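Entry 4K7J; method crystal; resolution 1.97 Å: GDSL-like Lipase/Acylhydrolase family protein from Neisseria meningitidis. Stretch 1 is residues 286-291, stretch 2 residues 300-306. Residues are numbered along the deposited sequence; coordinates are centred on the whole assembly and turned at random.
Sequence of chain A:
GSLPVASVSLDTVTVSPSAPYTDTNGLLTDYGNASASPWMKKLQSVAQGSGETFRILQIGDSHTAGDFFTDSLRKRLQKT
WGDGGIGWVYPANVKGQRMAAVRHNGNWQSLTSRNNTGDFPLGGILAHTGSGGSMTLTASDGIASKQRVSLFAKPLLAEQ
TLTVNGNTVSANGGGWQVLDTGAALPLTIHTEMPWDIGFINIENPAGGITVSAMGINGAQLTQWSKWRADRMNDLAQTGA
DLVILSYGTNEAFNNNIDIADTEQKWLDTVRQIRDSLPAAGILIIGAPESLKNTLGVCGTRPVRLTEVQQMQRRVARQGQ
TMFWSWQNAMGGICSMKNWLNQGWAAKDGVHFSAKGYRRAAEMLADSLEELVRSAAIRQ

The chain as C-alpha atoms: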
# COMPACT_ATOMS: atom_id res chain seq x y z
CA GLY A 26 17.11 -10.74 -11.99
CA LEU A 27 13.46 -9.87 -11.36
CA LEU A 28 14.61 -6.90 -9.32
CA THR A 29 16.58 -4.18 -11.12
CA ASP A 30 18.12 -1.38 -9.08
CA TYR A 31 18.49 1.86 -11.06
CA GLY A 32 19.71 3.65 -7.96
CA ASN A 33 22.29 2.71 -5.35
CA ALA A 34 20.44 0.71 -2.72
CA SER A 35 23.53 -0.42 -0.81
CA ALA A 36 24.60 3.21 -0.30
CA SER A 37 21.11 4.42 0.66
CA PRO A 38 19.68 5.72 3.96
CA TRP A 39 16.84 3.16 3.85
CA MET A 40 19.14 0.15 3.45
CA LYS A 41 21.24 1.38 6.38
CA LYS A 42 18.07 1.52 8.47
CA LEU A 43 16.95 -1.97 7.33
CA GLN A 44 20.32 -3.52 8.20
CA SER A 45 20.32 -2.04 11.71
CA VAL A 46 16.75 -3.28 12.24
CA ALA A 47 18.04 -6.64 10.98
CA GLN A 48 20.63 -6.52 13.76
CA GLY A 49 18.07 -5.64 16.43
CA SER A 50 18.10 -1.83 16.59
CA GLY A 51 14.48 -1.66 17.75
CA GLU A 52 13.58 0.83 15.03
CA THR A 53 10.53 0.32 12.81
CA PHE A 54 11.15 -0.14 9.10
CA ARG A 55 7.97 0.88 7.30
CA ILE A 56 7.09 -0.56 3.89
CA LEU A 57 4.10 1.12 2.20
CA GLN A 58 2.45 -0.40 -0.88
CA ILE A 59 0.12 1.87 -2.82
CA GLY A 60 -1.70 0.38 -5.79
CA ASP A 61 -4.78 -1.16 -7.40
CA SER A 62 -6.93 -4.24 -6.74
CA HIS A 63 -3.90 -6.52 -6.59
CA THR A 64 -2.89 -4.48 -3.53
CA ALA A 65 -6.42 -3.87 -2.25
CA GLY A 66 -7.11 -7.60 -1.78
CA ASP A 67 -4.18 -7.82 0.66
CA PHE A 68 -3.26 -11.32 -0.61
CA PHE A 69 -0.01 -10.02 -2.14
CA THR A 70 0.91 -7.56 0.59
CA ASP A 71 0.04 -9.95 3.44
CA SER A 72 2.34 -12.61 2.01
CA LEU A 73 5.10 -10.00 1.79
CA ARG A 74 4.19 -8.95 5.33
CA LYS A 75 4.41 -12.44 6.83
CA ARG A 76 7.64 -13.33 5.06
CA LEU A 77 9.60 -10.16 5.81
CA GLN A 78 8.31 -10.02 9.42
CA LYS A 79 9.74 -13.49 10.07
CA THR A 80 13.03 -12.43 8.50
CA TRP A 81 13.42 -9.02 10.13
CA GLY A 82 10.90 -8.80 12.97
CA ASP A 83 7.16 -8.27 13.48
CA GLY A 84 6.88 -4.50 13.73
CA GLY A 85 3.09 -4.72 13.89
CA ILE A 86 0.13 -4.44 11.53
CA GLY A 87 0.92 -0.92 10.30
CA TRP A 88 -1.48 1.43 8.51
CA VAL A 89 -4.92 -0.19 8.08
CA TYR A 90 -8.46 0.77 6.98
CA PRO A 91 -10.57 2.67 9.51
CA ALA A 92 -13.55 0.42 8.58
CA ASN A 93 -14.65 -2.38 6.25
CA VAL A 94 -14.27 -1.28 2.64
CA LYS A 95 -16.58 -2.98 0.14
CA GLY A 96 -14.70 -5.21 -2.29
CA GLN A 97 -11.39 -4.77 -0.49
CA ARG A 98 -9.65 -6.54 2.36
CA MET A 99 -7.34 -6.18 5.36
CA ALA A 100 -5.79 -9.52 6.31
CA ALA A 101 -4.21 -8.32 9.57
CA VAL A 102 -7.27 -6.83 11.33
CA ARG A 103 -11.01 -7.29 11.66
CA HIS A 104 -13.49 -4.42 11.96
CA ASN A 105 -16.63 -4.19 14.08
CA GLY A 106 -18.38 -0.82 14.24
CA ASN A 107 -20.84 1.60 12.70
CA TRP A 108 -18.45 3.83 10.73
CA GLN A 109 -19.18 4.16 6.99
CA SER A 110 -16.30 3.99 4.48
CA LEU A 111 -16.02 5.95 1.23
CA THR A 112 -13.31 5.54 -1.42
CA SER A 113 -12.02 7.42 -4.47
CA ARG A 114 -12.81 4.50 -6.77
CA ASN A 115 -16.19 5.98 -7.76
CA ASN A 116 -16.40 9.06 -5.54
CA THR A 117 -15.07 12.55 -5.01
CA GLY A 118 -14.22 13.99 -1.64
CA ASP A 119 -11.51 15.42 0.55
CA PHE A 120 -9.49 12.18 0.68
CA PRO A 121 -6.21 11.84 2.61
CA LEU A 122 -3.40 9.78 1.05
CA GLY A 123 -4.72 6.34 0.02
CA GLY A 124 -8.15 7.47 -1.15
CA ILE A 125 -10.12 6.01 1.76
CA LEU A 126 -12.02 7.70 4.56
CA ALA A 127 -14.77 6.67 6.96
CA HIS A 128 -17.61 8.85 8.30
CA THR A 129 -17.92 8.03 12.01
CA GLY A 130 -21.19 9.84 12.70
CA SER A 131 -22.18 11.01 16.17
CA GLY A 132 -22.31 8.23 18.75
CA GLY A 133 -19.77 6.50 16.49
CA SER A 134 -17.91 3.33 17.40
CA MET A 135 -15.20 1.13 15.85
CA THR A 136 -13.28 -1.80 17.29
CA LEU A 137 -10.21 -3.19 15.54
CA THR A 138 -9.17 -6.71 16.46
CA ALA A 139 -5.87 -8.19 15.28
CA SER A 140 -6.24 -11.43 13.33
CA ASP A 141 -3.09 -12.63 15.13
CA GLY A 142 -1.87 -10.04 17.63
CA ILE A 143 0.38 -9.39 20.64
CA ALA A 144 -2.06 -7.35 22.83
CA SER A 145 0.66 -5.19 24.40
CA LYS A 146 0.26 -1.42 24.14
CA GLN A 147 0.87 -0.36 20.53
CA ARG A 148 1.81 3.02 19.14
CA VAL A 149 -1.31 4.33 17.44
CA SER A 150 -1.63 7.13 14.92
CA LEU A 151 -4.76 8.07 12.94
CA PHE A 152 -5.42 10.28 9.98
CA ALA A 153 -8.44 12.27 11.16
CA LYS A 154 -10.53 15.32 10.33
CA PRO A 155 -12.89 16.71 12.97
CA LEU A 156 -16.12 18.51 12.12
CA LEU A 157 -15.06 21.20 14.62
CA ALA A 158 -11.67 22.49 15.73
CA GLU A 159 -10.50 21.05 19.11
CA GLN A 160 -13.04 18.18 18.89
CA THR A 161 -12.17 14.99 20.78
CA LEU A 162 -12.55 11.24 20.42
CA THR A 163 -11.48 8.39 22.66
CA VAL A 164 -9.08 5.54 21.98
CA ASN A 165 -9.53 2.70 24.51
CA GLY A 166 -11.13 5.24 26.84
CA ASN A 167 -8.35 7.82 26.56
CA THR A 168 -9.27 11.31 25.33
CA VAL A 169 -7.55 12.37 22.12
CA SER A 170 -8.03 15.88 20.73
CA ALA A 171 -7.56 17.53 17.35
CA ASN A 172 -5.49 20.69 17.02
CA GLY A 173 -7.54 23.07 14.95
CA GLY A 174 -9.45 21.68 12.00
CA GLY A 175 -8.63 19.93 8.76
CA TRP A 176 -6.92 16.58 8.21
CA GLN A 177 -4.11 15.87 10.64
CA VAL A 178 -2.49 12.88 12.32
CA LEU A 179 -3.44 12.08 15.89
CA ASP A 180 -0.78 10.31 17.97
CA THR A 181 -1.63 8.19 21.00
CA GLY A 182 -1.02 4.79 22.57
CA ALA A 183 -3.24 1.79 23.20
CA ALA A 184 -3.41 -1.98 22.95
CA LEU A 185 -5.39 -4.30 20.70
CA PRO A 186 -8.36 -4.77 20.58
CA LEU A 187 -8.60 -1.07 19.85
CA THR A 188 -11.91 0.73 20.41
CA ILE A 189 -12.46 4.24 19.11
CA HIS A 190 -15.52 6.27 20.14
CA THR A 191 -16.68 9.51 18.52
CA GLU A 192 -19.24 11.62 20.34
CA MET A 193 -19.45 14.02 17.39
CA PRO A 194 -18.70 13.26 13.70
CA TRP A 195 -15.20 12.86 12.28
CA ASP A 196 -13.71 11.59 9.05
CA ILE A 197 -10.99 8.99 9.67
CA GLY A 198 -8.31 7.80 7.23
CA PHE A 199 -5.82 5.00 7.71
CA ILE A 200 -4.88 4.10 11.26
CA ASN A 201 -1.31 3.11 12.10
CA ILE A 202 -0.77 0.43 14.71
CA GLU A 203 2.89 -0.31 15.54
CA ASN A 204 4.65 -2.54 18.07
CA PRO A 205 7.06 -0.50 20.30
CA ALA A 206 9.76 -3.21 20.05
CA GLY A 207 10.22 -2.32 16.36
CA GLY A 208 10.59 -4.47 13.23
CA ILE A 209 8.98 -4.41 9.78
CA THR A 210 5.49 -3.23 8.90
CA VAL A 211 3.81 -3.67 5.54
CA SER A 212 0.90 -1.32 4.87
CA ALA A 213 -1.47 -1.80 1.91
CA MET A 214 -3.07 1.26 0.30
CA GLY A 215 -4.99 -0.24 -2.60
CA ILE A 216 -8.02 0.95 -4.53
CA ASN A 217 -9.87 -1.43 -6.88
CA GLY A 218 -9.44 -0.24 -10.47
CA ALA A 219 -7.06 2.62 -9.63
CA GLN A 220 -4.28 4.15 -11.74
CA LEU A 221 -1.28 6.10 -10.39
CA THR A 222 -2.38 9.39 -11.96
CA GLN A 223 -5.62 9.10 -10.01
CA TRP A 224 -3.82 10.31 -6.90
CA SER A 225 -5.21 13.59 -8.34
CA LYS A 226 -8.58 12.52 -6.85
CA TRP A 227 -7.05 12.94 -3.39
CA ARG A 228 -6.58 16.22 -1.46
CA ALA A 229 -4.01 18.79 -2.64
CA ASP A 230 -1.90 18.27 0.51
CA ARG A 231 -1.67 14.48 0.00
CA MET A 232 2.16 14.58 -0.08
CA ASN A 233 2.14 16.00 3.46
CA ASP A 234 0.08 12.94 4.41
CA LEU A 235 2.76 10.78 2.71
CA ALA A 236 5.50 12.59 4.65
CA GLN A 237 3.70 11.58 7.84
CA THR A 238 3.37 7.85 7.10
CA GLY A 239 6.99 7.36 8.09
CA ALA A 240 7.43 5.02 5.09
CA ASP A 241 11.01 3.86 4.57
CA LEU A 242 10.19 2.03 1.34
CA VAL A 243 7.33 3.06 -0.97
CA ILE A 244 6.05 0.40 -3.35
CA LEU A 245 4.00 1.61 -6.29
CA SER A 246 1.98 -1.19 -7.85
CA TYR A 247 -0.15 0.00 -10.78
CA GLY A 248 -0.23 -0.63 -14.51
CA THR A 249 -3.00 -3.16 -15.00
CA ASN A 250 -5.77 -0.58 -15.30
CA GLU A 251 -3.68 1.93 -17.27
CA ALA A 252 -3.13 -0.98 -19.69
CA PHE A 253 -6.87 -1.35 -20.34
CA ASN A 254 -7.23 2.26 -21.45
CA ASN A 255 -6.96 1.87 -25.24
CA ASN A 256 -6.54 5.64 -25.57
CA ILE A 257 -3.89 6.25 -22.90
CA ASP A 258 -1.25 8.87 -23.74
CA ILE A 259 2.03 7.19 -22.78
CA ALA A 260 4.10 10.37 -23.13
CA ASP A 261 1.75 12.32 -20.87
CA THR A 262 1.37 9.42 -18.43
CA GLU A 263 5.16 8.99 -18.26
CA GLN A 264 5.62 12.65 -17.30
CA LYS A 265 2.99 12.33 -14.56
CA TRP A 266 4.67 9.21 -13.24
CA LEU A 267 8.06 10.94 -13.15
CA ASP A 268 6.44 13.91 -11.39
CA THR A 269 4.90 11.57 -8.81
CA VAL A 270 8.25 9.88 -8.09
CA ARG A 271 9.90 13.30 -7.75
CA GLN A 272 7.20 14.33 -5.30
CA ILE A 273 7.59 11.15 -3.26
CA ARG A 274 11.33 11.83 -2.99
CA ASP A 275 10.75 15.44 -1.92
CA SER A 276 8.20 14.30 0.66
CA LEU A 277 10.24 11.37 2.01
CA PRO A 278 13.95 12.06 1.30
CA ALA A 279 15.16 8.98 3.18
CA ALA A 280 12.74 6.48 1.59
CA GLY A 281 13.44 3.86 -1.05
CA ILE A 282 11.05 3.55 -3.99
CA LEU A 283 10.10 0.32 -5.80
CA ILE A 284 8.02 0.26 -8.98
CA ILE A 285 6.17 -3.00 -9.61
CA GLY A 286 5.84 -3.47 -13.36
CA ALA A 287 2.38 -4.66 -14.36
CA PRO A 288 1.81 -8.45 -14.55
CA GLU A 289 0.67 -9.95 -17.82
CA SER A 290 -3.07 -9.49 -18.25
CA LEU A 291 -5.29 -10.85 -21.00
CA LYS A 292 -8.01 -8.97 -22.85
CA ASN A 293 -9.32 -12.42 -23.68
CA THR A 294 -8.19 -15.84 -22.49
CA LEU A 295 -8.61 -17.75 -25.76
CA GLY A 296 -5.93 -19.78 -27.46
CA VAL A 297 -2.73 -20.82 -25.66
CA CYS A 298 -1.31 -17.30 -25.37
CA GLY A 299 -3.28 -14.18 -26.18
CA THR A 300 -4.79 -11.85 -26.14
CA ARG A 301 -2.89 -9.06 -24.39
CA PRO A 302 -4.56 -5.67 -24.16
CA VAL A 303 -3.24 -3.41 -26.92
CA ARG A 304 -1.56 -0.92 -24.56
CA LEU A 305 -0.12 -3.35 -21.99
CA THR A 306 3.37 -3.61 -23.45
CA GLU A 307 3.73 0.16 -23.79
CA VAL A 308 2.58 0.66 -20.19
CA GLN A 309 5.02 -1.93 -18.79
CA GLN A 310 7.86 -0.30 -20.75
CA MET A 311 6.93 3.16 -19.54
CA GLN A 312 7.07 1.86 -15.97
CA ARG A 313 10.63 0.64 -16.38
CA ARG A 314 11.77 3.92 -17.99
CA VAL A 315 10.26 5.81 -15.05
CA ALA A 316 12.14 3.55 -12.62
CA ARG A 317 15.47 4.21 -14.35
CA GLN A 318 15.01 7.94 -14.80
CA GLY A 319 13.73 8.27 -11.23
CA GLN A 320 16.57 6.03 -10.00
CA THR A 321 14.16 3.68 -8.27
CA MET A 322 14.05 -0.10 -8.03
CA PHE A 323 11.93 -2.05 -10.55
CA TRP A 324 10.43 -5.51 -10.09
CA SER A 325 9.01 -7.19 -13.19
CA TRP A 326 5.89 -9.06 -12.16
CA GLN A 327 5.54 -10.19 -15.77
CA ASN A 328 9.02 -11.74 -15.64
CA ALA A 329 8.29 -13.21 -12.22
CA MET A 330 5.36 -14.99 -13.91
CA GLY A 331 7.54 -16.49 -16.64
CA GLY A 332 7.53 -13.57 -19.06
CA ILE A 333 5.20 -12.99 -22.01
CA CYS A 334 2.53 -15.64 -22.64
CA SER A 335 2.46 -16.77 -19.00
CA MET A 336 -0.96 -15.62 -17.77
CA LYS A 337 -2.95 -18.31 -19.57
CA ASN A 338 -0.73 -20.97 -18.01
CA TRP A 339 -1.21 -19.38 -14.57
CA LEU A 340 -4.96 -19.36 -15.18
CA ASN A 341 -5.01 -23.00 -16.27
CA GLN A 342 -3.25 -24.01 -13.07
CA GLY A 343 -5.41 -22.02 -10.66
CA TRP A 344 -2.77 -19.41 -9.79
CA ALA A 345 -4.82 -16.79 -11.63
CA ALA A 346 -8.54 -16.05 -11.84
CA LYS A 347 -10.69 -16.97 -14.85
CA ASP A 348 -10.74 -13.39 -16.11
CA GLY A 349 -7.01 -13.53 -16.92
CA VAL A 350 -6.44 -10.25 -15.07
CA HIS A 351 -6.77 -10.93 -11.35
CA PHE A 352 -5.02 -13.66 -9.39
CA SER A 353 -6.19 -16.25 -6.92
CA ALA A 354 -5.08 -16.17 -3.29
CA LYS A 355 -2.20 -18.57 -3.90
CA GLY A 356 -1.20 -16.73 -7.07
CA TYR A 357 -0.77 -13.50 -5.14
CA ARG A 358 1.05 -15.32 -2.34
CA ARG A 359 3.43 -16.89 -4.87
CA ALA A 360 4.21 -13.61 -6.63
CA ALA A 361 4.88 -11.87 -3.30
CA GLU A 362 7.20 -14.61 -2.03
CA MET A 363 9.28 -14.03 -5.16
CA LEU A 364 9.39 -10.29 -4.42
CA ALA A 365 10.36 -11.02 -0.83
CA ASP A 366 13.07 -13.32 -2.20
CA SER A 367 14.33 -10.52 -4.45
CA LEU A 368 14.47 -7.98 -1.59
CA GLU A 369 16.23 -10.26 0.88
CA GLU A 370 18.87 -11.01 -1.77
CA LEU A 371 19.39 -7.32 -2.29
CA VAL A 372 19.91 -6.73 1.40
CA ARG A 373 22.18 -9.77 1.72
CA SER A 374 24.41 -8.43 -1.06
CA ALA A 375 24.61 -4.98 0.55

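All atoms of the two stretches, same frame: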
# COMPACT_ATOMS: atom_id res chain seq x y z
N GLY A 286 6.33 -3.43 -12.00
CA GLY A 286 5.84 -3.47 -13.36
C GLY A 286 4.60 -4.33 -13.44
O GLY A 286 4.51 -5.34 -12.74
N ALA A 287 3.63 -3.93 -14.27
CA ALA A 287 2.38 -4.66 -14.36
C ALA A 287 2.59 -6.14 -14.73
O ALA A 287 3.47 -6.47 -15.53
CB ALA A 287 1.47 -3.99 -15.37
N PRO A 288 1.78 -7.04 -14.13
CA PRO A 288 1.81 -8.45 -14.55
C PRO A 288 1.22 -8.58 -15.94
O PRO A 288 0.59 -7.64 -16.42
CB PRO A 288 0.88 -9.13 -13.53
CG PRO A 288 -0.07 -8.04 -13.10
CD PRO A 288 0.77 -6.79 -13.08
N GLU A 289 1.39 -9.73 -16.58
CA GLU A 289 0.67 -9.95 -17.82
C GLU A 289 -0.81 -10.05 -17.49
O GLU A 289 -1.20 -10.70 -16.53
CB GLU A 289 1.13 -11.22 -18.55
CG GLU A 289 0.34 -11.46 -19.85
CD GLU A 289 0.92 -12.56 -20.73
OE1 GLU A 289 0.83 -13.75 -20.37
OE2 GLU A 289 1.45 -12.22 -21.81
N SER A 290 -1.63 -9.36 -18.29
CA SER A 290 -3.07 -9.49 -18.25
C SER A 290 -3.51 -9.93 -19.63
O SER A 290 -2.76 -9.77 -20.59
CB SER A 290 -3.74 -8.15 -17.93
OG SER A 290 -3.43 -7.72 -16.61
N LEU A 291 -4.72 -10.47 -19.72
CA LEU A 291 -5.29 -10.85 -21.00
C LEU A 291 -6.60 -10.13 -21.22
O LEU A 291 -7.44 -10.08 -20.33
CB LEU A 291 -5.51 -12.36 -21.06
CG LEU A 291 -4.24 -13.17 -20.79
CD1 LEU A 291 -4.51 -14.67 -20.84
CD2 LEU A 291 -3.16 -12.79 -21.80
N THR A 300 -5.29 -13.05 -25.48
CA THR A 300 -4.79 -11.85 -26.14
C THR A 300 -4.48 -10.74 -25.14
O THR A 300 -5.30 -10.43 -24.27
CB THR A 300 -5.79 -11.33 -27.18
OG1 THR A 300 -6.08 -12.37 -28.12
CG2 THR A 300 -5.23 -10.14 -27.91
N ARG A 301 -3.30 -10.15 -25.26
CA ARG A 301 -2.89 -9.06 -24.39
C ARG A 301 -3.66 -7.81 -24.77
O ARG A 301 -3.96 -7.61 -25.94
CB ARG A 301 -1.38 -8.83 -24.53
CG ARG A 301 -0.53 -9.90 -23.85
CD ARG A 301 0.90 -9.92 -24.38
NE ARG A 301 1.62 -8.68 -24.07
CZ ARG A 301 2.20 -8.42 -22.90
NH1 ARG A 301 2.15 -9.32 -21.91
NH2 ARG A 301 2.84 -7.27 -22.71
N PRO A 302 -3.99 -6.96 -23.78
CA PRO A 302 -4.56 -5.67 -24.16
C PRO A 302 -3.55 -4.91 -25.01
O PRO A 302 -2.34 -5.04 -24.80
CB PRO A 302 -4.77 -4.96 -22.82
CG PRO A 302 -4.72 -6.04 -21.79
CD PRO A 302 -3.77 -7.06 -22.33
N VAL A 303 -4.06 -4.11 -25.94
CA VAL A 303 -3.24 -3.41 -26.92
C VAL A 303 -2.21 -2.45 -26.32
O VAL A 303 -1.16 -2.22 -26.91
CB VAL A 303 -4.17 -2.67 -27.93
CG1 VAL A 303 -3.36 -1.89 -28.97
CG2 VAL A 303 -5.08 -3.67 -28.62
N ARG A 304 -2.49 -1.90 -25.14
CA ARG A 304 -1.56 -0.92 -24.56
C ARG A 304 -0.70 -1.47 -23.42
O ARG A 304 0.04 -0.71 -22.79
CB ARG A 304 -2.32 0.32 -24.09
CG ARG A 304 -3.33 0.86 -25.10
CD ARG A 304 -2.70 1.06 -26.49
NE ARG A 304 -1.53 1.94 -26.42
CZ ARG A 304 -1.60 3.26 -26.35
NH1 ARG A 304 -2.78 3.86 -26.35
NH2 ARG A 304 -0.49 3.99 -26.29
N LEU A 305 -0.80 -2.77 -23.15
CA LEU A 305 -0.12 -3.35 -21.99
C LEU A 305 1.39 -3.23 -22.10
O LEU A 305 2.06 -2.81 -21.16
CB LEU A 305 -0.52 -4.81 -21.78
CG LEU A 305 0.22 -5.54 -20.66
CD1 LEU A 305 0.00 -4.83 -19.30
CD2 LEU A 305 -0.24 -6.99 -20.58
N THR A 306 1.92 -3.63 -23.25
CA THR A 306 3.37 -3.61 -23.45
C THR A 306 3.92 -2.20 -23.30
O THR A 306 4.92 -1.99 -22.61
CB THR A 306 3.75 -4.22 -24.83
OG1 THR A 306 3.45 -5.62 -24.82
CG2 THR A 306 5.25 -4.04 -25.15

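The one strong polar link is a salt bridge between Glu289 and Arg301. Arg301 NH1 donates to Glu289 OE2 over 3.0 Å with an N-H...O angle of 153°, and the oxygen lies near the guanidinium plane, at its edge, where the N-H groups point. Both CA-to-CB bonds lie sideways; Glu289 runs t, t before chi3 of 71°, and Arg301 runs m, t and then turns at chi3 (p), so that both ends come nearer the other stretch. Arg301 NH2 donates to Thr306 OG1 at 2.7 Å and 162°, within its own stretch.

Apolar packing centres on Leu305, whose CA-to-CB bond points toward stretch 1. Leu305 CD1 lies 4.3 Å from Ala287 CB, while Leu305 CD2 lies 3.6 Å from Ser290 N, so the branched end covers backbone as well as a small methyl. Leu305 closes a type I turn from Pro302, with Leu305 N hydrogen-bonded to Pro302 O at 3.2 Å. Leu291 CD2 lies 4.4 Å from Arg301 CG, in the arginine's aliphatic part.

Contacts of backbone atoms, one with a proline ring, complete the interface. Leu291 CA approaches Thr300 O at 3.3 Å, a CA-H...O contact with 122° at hydrogen. Ser290 O meets Pro302 CD at 3.4 Å and is buried without a hydrogen-bond partner; the proline nitrogen has no hydrogen to offer. In all, 329 Å² is buried, both sides summed.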